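Local coordinates for extracellular solute-binding protein, family 5 (Chelativorans sp., PDB 6WM6) that binds EDTA and related aminopolycarboxylates in the periplasm, probably handing them to an ABC transporter for uptake, at residues F85-Q88 against P89-L93; T265-N269 against G270-V274. All coordinates share one frame; numbering follows the deposited sequence.

In the fold
Both contacts are local turns at which the chain changes direction, and they lie in series along it. Contact 1 (F85-Q88 with P89-L93) reverses the chain between strands 85-87 and 93-95 and so makes a small two-stranded hairpin. Contact 2 (T265-N269 with G270-V274) ends helix 263-268 and leads into strand 274-275, which pairs with strand 524-537. Their centres are 29 Å apart and their nearest atoms about 14 Å, with no touch between them. The centre of contact 1 lies about 13 Å, and that of contact 2 about 26 Å, from the centre of the chain. A 1,2-ethanediol, probably from the crystallisation liquor, lies about 4 Å from the side chain of F91.

Contact 1 of 2, residues F85-Q88 against P89-L93; sequences FMVQ and PDFTL
D90 OD1, resting against Q88 CB, is gripped by two groups of T92: the hydroxyl OG1 donates to it at 2.7 Å, and the backbone N, a longer bond of 3.3 Å, closes an Asx turn. Both donors approach from the same face of the carboxylate, OG1 on the syn side and N from well above the plane. With chi1 near +60° in both residues, D90 folds its carboxylate back over the turn and T92 holds OG1 up to meet it. Within the same turn, F91 N donates to Q88 O (2.8 Å), and Q88 N to T92 O (2.9 Å). The Q88 chain bends at chi2 (-63°), and its NE2 curls back to M86 O, coming down from above that carbonyl's plane. On another side the contact is apolar: V87 CG2 meets L93 CD2 at 3.6 Å, while V87 CG1 lies alongside F91 CD1 (3.9 Å). Proline, its phi fixed by the ring, suits the first corner at P89; F91 adopts the positive phi (72°) more often left to glycine or asparagine. The type I turn Q88-F91, that positive phi and the two backbone bonds make this a 3:5 beta hairpin with a G1 bulge.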
loop_
_atom_site.group_PDB
_atom_site.type_symbol
_atom_site.label_atom_id
_atom_site.label_comp_id
_atom_site.label_asym_id
_atom_site.label_seq_id
_atom_site.Cartn_x
_atom_site.Cartn_y
_atom_site.Cartn_z
ATOM N N PHE A 85 10.766 5.325 -11.612
ATOM C CA PHE A 85 10.237 6.404 -10.807
ATOM C C PHE A 85 10.050 5.891 -9.395
ATOM O O PHE A 85 9.927 4.688 -9.165
ATOM C CB PHE A 85 8.858 6.893 -11.313
ATOM C CG PHE A 85 8.887 7.560 -12.664
ATOM C CD1 PHE A 85 9.007 6.825 -13.829
ATOM C CD2 PHE A 85 8.781 8.938 -12.758
ATOM C CE1 PHE A 85 9.039 7.450 -15.082
ATOM C CE2 PHE A 85 8.811 9.564 -14.008
ATOM C CZ PHE A 85 8.955 8.819 -15.162
ATOM N N MET A 86 10.024 6.816 -8.429
ATOM C CA MET A 86 9.853 6.473 -7.022
ATOM C C MET A 86 8.841 7.395 -6.376
ATOM O O MET A 86 8.838 8.613 -6.608
ATOM C CB MET A 86 11.185 6.571 -6.302
ATOM C CG MET A 86 11.144 6.198 -4.824
ATOM S SD MET A 86 10.380 4.599 -4.483
ATOM C CE MET A 86 11.221 3.551 -5.683
ATOM N N VAL A 87 7.968 6.803 -5.568
ATOM C CA VAL A 87 6.964 7.571 -4.836
ATOM C C VAL A 87 7.612 8.313 -3.682
ATOM O O VAL A 87 8.373 7.716 -2.900
ATOM C CB VAL A 87 5.847 6.653 -4.327
ATOM C CG1 VAL A 87 4.719 7.503 -3.739
ATOM C CG2 VAL A 87 5.304 5.751 -5.446
ATOM N N GLN A 88 7.326 9.594 -3.584
ATOM C CA GLN A 88 7.911 10.517 -2.625
ATOM C C GLN A 88 6.940 10.797 -1.488
ATOM O O GLN A 88 5.743 10.492 -1.576
ATOM C CB GLN A 88 8.237 11.851 -3.319
ATOM C CG GLN A 88 9.103 11.724 -4.563
ATOM C CD GLN A 88 10.457 11.174 -4.238
ATOM O OE1 GLN A 88 11.247 11.830 -3.527
ATOM N NE2 GLN A 88 10.753 9.980 -4.707
ATOM N N PRO A 89 7.403 11.450 -0.420
ATOM C CA PRO A 89 6.520 11.622 0.745
ATOM C C PRO A 89 5.300 12.464 0.480
ATOM O O PRO A 89 4.300 12.295 1.204
ATOM C CB PRO A 89 7.448 12.227 1.818
ATOM C CG PRO A 89 8.791 11.624 1.491
ATOM C CD PRO A 89 8.834 11.591 -0.038
ATOM N N ASP A 90 5.350 13.373 -0.500
ATOM C CA ASP A 90 4.177 14.157 -0.886
ATOM C C ASP A 90 3.273 13.414 -1.865
ATOM O O ASP A 90 2.332 14.018 -2.390
ATOM C CB ASP A 90 4.619 15.514 -1.446
ATOM C CG ASP A 90 5.504 15.400 -2.668
ATOM O OD1 ASP A 90 5.757 14.300 -3.168
ATOM O OD2 ASP A 90 5.948 16.483 -3.160
ATOM N N PHE A 91 3.512 12.124 -2.086
ATOM C CA PHE A 91 2.698 11.221 -2.911
ATOM C C PHE A 91 2.847 11.506 -4.403
ATOM O O PHE A 91 2.012 11.071 -5.205
ATOM C CB PHE A 91 1.231 11.184 -2.474
ATOM C CG PHE A 91 0.560 9.828 -2.630
ATOM C CD1 PHE A 91 1.212 8.639 -2.358
ATOM C CD2 PHE A 91 -0.756 9.766 -3.000
ATOM C CE1 PHE A 91 0.550 7.406 -2.466
ATOM C CE2 PHE A 91 -1.413 8.538 -3.110
ATOM C CZ PHE A 91 -0.764 7.382 -2.847
ATOM N N THR A 92 3.908 12.190 -4.810
ATOM C CA THR A 92 4.241 12.383 -6.211
ATOM C C THR A 92 5.244 11.320 -6.647
ATOM O O THR A 92 5.903 10.671 -5.830
ATOM C CB THR A 92 4.814 13.769 -6.484
ATOM O OG1 THR A 92 6.059 13.948 -5.821
ATOM C CG2 THR A 92 3.840 14.867 -6.034
ATOM N N LEU A 93 5.340 11.133 -7.956
ATOM C CA LEU A 93 6.342 10.266 -8.558
ATOM C C LEU A 93 7.508 11.106 -9.041
ATOM O O LEU A 93 7.313 12.101 -9.747
ATOM C CB LEU A 93 5.737 9.514 -9.750
ATOM C CG LEU A 93 4.825 8.364 -9.395
ATOM C CD1 LEU A 93 4.062 7.867 -10.620
ATOM C CD2 LEU A 93 5.593 7.216 -8.775
#

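Contact 2 of 2, residues T265-N269 against G270-V274; sequences TALEN and GEVDV
V272 turns one methyl, CG2, back onto the last turn of the helix, where it lies over the L267 backbone, 3.7 Å from L267 N, with A266 CB and L267 CB nearly as close (4.0 and 4.1 Å). A chi1 of -57° puts CG2, the branch that meets the helix, between the valine's own backbone N and carbonyl carbon. Alanine at 266 is small enough to let the returning chain settle close by. L267 reaches past V272; with CG anti to the backbone N (chi1 179°) and a bend at chi2, CD1 comes to 3.4 Å from D273 O. Beyond the pair, L267 also touches I535 of strand 524-537, and V272 touches strand 49-54. E271 extends past A266, with CB and OE1 near A266 CB, while its OE2 forms a salt bridge with R255. Backbone bonds bring the chain back alongside the helix. E271 N donates to A266 O at 2.9 Å, in the carbonyl plane, V272 N adds a weak bond to the same oxygen, and G270 N meets L267 O at 3.1 Å. G270, with phi 84°, has no side chain to strain against the preceding carbonyl. The bonds to A266 O and L267 O are the pair of a Schellman motif; with V272 CG2 packed on the last turn, the chemistry is consistent with a helix end stabilised by both polar and apolar contacts.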
loop_
_atom_site.group_PDB
_atom_site.type_symbol
_atom_site.label_atom_id
_atom_site.label_comp_id
_atom_site.label_asym_id
_atom_site.label_seq_id
_atom_site.Cartn_x
_atom_site.Cartn_y
_atom_site.Cartn_z
ATOM N N THR A 265 10.617 -1.973 22.626
ATOM C CA THR A 265 11.599 -2.463 23.584
ATOM C C THR A 265 12.957 -2.686 22.923
ATOM O O THR A 265 14.001 -2.325 23.482
ATOM C CB THR A 265 11.094 -3.753 24.237
ATOM O OG1 THR A 265 9.917 -3.462 25.010
ATOM C CG2 THR A 265 12.155 -4.361 25.145
ATOM N N ALA A 266 12.958 -3.261 21.718
ATOM C CA ALA A 266 14.208 -3.484 20.998
ATOM C C ALA A 266 14.909 -2.165 20.676
ATOM O O ALA A 266 16.147 -2.081 20.700
ATOM C CB ALA A 266 13.930 -4.274 19.717
ATOM N N LEU A 267 14.135 -1.124 20.339
ATOM C CA LEU A 267 14.725 0.184 20.065
ATOM C C LEU A 267 15.363 0.758 21.329
ATOM O O LEU A 267 16.500 1.254 21.296
ATOM C CB LEU A 267 13.642 1.111 19.493
ATOM C CG LEU A 267 14.065 2.521 19.162
ATOM C CD1 LEU A 267 15.034 2.607 18.017
ATOM C CD2 LEU A 267 12.797 3.360 18.840
ATOM N N GLU A 268 14.639 0.701 22.447
ATOM C CA GLU A 268 15.168 1.219 23.705
ATOM C C GLU A 268 16.427 0.475 24.130
ATOM O O GLU A 268 17.363 1.085 24.670
ATOM C CB GLU A 268 14.099 1.113 24.790
ATOM C CG GLU A 268 14.539 1.678 26.137
ATOM C CD GLU A 268 13.432 1.665 27.176
ATOM O OE1 GLU A 268 12.321 1.181 26.864
ATOM O OE2 GLU A 268 13.679 2.140 28.307
ATOM N N ASN A 269 16.488 -0.833 23.868
ATOM C CA ASN A 269 17.629 -1.648 24.266
ATOM C C ASN A 269 18.811 -1.541 23.316
ATOM O O ASN A 269 19.854 -2.150 23.577
ATOM C CB ASN A 269 17.226 -3.127 24.345
ATOM C CG ASN A 269 16.236 -3.409 25.453
ATOM O OD1 ASN A 269 16.145 -2.664 26.429
ATOM N ND2 ASN A 269 15.489 -4.499 25.311
ATOM N N GLY A 270 18.676 -0.825 22.193
ATOM C CA GLY A 270 19.752 -0.708 21.240
ATOM C C GLY A 270 19.876 -1.840 20.247
ATOM O O GLY A 270 20.820 -1.830 19.444
ATOM N N GLU A 271 18.947 -2.799 20.261
ATOM C CA GLU A 271 18.994 -3.923 19.337
ATOM C C GLU A 271 18.656 -3.490 17.917
ATOM O O GLU A 271 19.111 -4.101 16.942
ATOM C CB GLU A 271 18.000 -4.986 19.800
ATOM C CG GLU A 271 17.933 -6.239 18.953
ATOM C CD GLU A 271 17.020 -7.298 19.558
ATOM O OE1 GLU A 271 16.603 -7.127 20.726
ATOM O OE2 GLU A 271 16.720 -8.294 18.868
ATOM N N VAL A 272 17.823 -2.461 17.788
ATOM C CA VAL A 272 17.531 -1.845 16.502
ATOM C C VAL A 272 17.586 -0.344 16.721
ATOM O O VAL A 272 17.493 0.152 17.855
ATOM C CB VAL A 272 16.158 -2.255 15.941
ATOM C CG1 VAL A 272 16.047 -3.766 15.798
ATOM C CG2 VAL A 272 15.027 -1.706 16.802
ATOM N N ASP A 273 17.734 0.389 15.615
ATOM C CA ASP A 273 17.772 1.841 15.640
ATOM C C ASP A 273 16.555 2.510 15.014
ATOM O O ASP A 273 16.403 3.734 15.167
ATOM C CB ASP A 273 19.020 2.331 14.899
ATOM C CG ASP A 273 20.280 1.656 15.368
ATOM O OD1 ASP A 273 20.577 1.753 16.563
ATOM O OD2 ASP A 273 20.959 1.025 14.548
ATOM N N VAL A 274 15.722 1.756 14.305
ATOM C CA VAL A 274 14.557 2.279 13.597
ATOM C C VAL A 274 13.472 1.213 13.664
ATOM O O VAL A 274 13.746 0.029 13.421
ATOM C CB VAL A 274 14.839 2.544 12.113
ATOM C CG1 VAL A 274 13.634 3.236 11.446
ATOM C CG2 VAL A 274 16.103 3.352 11.933
#